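Local coordinates for aminopentol aminotransferase (Sphingopyxis macrogoltabida, PDB 6HBS), which transfers the amino group of hydrolysed fumonisin B1 (aminopentol) to pyruvate with pyridoxal 5'-phosphate as cofactor, giving the 2-keto product and L-alanine, at the interface of chains A and B. Sequence-based numbering; all coordinates share one arbitrary frame. Chains: chain A/B, Aminopentol aminotransferase.

The interface of chains A and B. Residues chain A 22-23, 26, 37-38; chain B 89-91, 95, 290.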
ATOM      1  N   MET A  22     -11.604  -6.367  14.272  1.00 25.65           N
ATOM      2  CA  MET A  22     -11.435  -5.513  13.075  1.00 24.96           C
ATOM      3  C   MET A  22     -10.828  -4.188  13.545  1.00 23.07           C
ATOM      4  O   MET A  22     -10.761  -3.939  14.724  1.00 23.62           O
ATOM      5  CB  MET A  22     -12.760  -5.254  12.330  1.00 25.95           C
ATOM      6  CG  MET A  22     -12.803  -5.895  10.941  1.00 25.92           C
ATOM      7  SD  MET A  22     -11.614  -5.160   9.760  1.00 23.84           S
ATOM      8  CE  MET A  22     -12.497  -3.644   9.389  1.00 27.96           C
ATOM      9  N   TYR A  23     -10.425  -3.349  12.593  1.00 24.35           N
ATOM     10  CA  TYR A  23      -9.569  -2.178  12.859  1.00 24.16           C
ATOM     11  C   TYR A  23      -9.747  -1.228  11.677  1.00 24.79           C
ATOM     12  O   TYR A  23     -10.277  -1.616  10.639  1.00 24.43           O
ATOM     13  CB  TYR A  23      -8.095  -2.587  13.039  1.00 22.99           C
ATOM     14  CG  TYR A  23      -7.539  -3.362  11.869  1.00 22.04           C
ATOM     15  CD1 TYR A  23      -6.999  -2.729  10.765  1.00 21.34           C
ATOM     16  CD2 TYR A  23      -7.607  -4.742  11.838  1.00 21.22           C
ATOM     17  CE1 TYR A  23      -6.516  -3.442   9.680  1.00 21.80           C
ATOM     18  CE2 TYR A  23      -7.138  -5.476  10.763  1.00 22.24           C
ATOM     19  CZ  TYR A  23      -6.608  -4.823   9.671  1.00 21.67           C
ATOM     20  OH  TYR A  23      -6.205  -5.553   8.592  1.00 22.11           O
ATOM     21  N   GLU A  26     -12.996   0.956   8.380  1.00 26.17           N
ATOM     22  CA  GLU A  26     -14.139   0.124   8.043  1.00 26.01           C
ATOM     23  C   GLU A  26     -14.628  -0.683   9.246  1.00 25.07           C
ATOM     24  O   GLU A  26     -15.553  -1.452   9.112  1.00 25.77           O
ATOM     25  CB  GLU A  26     -13.815  -0.804   6.867  1.00 25.19           C
ATOM     26  CG  GLU A  26     -13.607  -0.042   5.572  1.00 27.61           C
ATOM     27  CD  GLU A  26     -13.520  -0.872   4.301  1.00 29.77           C
ATOM     28  OE1 GLU A  26     -13.648  -2.117   4.379  1.00 30.86           O
ATOM     29  OE2 GLU A  26     -13.309  -0.278   3.236  1.00 35.08           O
ATOM     30  N   GLN A  37     -20.437  -5.986   9.959  1.00 22.69           N
ATOM     31  CA  GLN A  37     -18.973  -5.832   9.790  1.00 21.84           C
ATOM     32  C   GLN A  37     -18.480  -6.533   8.512  1.00 21.59           C
ATOM     33  O   GLN A  37     -17.679  -5.957   7.768  1.00 21.39           O
ATOM     34  CB  GLN A  37     -18.230  -6.382  11.004  1.00 22.21           C
ATOM     35  CG  GLN A  37     -16.715  -6.191  10.887  1.00 22.56           C
ATOM     36  CD  GLN A  37     -16.275  -4.752  10.834  1.00 21.73           C
ATOM     37  OE1 GLN A  37     -15.929  -4.169  11.872  1.00 24.55           O
ATOM     38  NE2 GLN A  37     -16.260  -4.164   9.643  1.00 22.59           N
ATOM     39  N   PHE A  38     -18.972  -7.756   8.248  1.00 19.22           N
ATOM     40  CA  PHE A  38     -18.480  -8.639   7.219  1.00 19.15           C
ATOM     41  C   PHE A  38     -19.505  -8.829   6.097  1.00 18.62           C
ATOM     42  O   PHE A  38     -20.658  -9.074   6.378  1.00 20.80           O
ATOM     43  CB  PHE A  38     -18.117  -9.982   7.851  1.00 19.99           C
ATOM     44  CG  PHE A  38     -16.946  -9.874   8.783  1.00 19.54           C
ATOM     45  CD1 PHE A  38     -15.677  -9.660   8.267  1.00 19.82           C
ATOM     46  CD2 PHE A  38     -17.126  -9.895  10.152  1.00 19.86           C
ATOM     47  CE1 PHE A  38     -14.591  -9.536   9.109  1.00 19.99           C
ATOM     48  CE2 PHE A  38     -16.044  -9.755  11.001  1.00 21.06           C
ATOM     49  CZ  PHE A  38     -14.775  -9.587  10.474  1.00 21.87           C
TER
ATOM     50  N   THR B  89     -17.644  -1.988   1.176  1.00 19.16           N
ATOM     51  CA  THR B  89     -17.861  -1.070   2.304  1.00 19.18           C
ATOM     52  C   THR B  89     -17.354  -1.672   3.621  1.00 18.74           C
ATOM     53  O   THR B  89     -17.000  -0.951   4.563  1.00 17.24           O
ATOM     54  CB  THR B  89     -19.343  -0.702   2.341  1.00 18.93           C
ATOM     55  OG1 THR B  89     -19.547   0.068   1.160  1.00 19.05           O
ATOM     56  CG2 THR B  89     -19.731   0.035   3.601  1.00 21.24           C
ATOM     57  N   GLY B  90     -17.310  -3.002   3.687  1.00 18.00           N
ATOM     58  CA  GLY B  90     -16.594  -3.696   4.746  1.00 17.48           C
ATOM     59  C   GLY B  90     -15.809  -4.861   4.176  1.00 17.78           C
ATOM     60  O   GLY B  90     -15.940  -5.184   2.992  1.00 17.73           O
ATOM     61  N   PRO B  91     -14.936  -5.488   4.979  1.00 17.23           N
ATOM     62  CA  PRO B  91     -14.224  -6.669   4.529  1.00 18.21           C
ATOM     63  C   PRO B  91     -15.188  -7.823   4.202  1.00 17.89           C
ATOM     64  O   PRO B  91     -16.259  -7.922   4.815  1.00 16.96           O
ATOM     65  CB  PRO B  91     -13.387  -7.072   5.755  1.00 18.99           C
ATOM     66  CG  PRO B  91     -14.121  -6.450   6.909  1.00 19.48           C
ATOM     67  CD  PRO B  91     -14.623  -5.129   6.365  1.00 19.01           C
ATOM     68  N   MET B  95     -11.933 -12.600   5.297  1.00 18.23           N
ATOM     69  CA  MET B  95     -10.865 -12.019   6.125  1.00 19.27           C
ATOM     70  C   MET B  95     -10.689 -12.832   7.406  1.00 20.87           C
ATOM     71  O   MET B  95      -9.555 -13.041   7.876  1.00 19.71           O
ATOM     72  CB  MET B  95     -11.153 -10.559   6.463  1.00 18.56           C
ATOM     73  CG  MET B  95     -10.070  -9.893   7.264  1.00 19.27           C
ATOM     74  SD  MET B  95     -10.506  -8.181   7.655  1.00 20.44           S
ATOM     75  CE  MET B  95      -8.980  -7.637   8.402  1.00 21.43           C
ATOM     76  N   PHE B 290      -8.783  -3.876   3.108  1.00 16.29           N
ATOM     77  CA  PHE B 290      -9.840  -4.788   3.437  1.00 18.32           C
ATOM     78  C   PHE B 290     -10.374  -5.453   2.171  1.00 17.35           C
ATOM     79  O   PHE B 290     -11.405  -6.105   2.243  1.00 17.03           O
ATOM     80  CB  PHE B 290     -10.935  -4.070   4.232  1.00 19.26           C
ATOM     81  CG  PHE B 290     -10.382  -3.349   5.428  1.00 21.30           C
ATOM     82  CD1 PHE B 290      -9.999  -4.051   6.555  1.00 21.70           C
ATOM     83  CD2 PHE B 290     -10.115  -1.992   5.370  1.00 23.29           C
ATOM     84  CE1 PHE B 290      -9.387  -3.397   7.615  1.00 25.08           C
ATOM     85  CE2 PHE B 290      -9.565  -1.331   6.465  1.00 22.62           C
ATOM     86  CZ  PHE B 290      -9.209  -2.033   7.577  1.00 23.47           C
TER
HETATM   87  O   HOH W   1     -17.470  -1.347   7.231  1.00 24.22           O
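The backbones of A:Met22 and A:Tyr23 are both nearly fully extended, and from this stretch the two side chains meet B:Phe290 and B:Met95 of the other subunit. The patch is part of the two-fold interface of the deposited dimer, as is usual for class-III PLP-dependent aminotransferases, and repeats with the chains exchanged. It is mostly apolar. The ring of B:Phe290 is placed among A:Met22, A:Tyr23 and A:Glu26. A:Met22 bends at chi2 and chi3 and meets this ring tip to tip, SD lying 3.6 Å from B:Phe290 CE1. With CG between the backbone N and the carbonyl carbon (chi1 56°), the A:Tyr23 ring reaches both B:Phe290 and B:Met95. It crosses the B:Phe290 ring obliquely, with A:Tyr23 CE1 3.5 Å from B:Phe290 CE1. A:Glu26 runs past B:Phe290 in the opposite direction, its chain extended beyond CG. Its carboxylate OE1 comes 3.3 Å from B:Phe290 CB. Its CB lies over one face of the ring, toward the rim, and the carboxylate plane is turned 31° from the ring plane. An alanine in place of B:Phe290 would probably open a gap beside A:Met22 and A:Tyr23 and leave the A:Glu26 side chain freer to turn. B:Met95, from helix 94-105, is fully extended and brings its methyl CE to 3.7 Å from A:Tyr23 CE2. B:Pro91 packs its CG against A:Phe38 CD1 at 3.8 Å. On the chain A side, the amide NE2 of A:Gln37 donates a nearly straight hydrogen bond of 2.9 Å to A:Glu26 O. The same carbonyl also takes part in a water-mediated link between the subunits: water 1 lies 2.7 Å from both A:Glu26 O and B:Thr89 O.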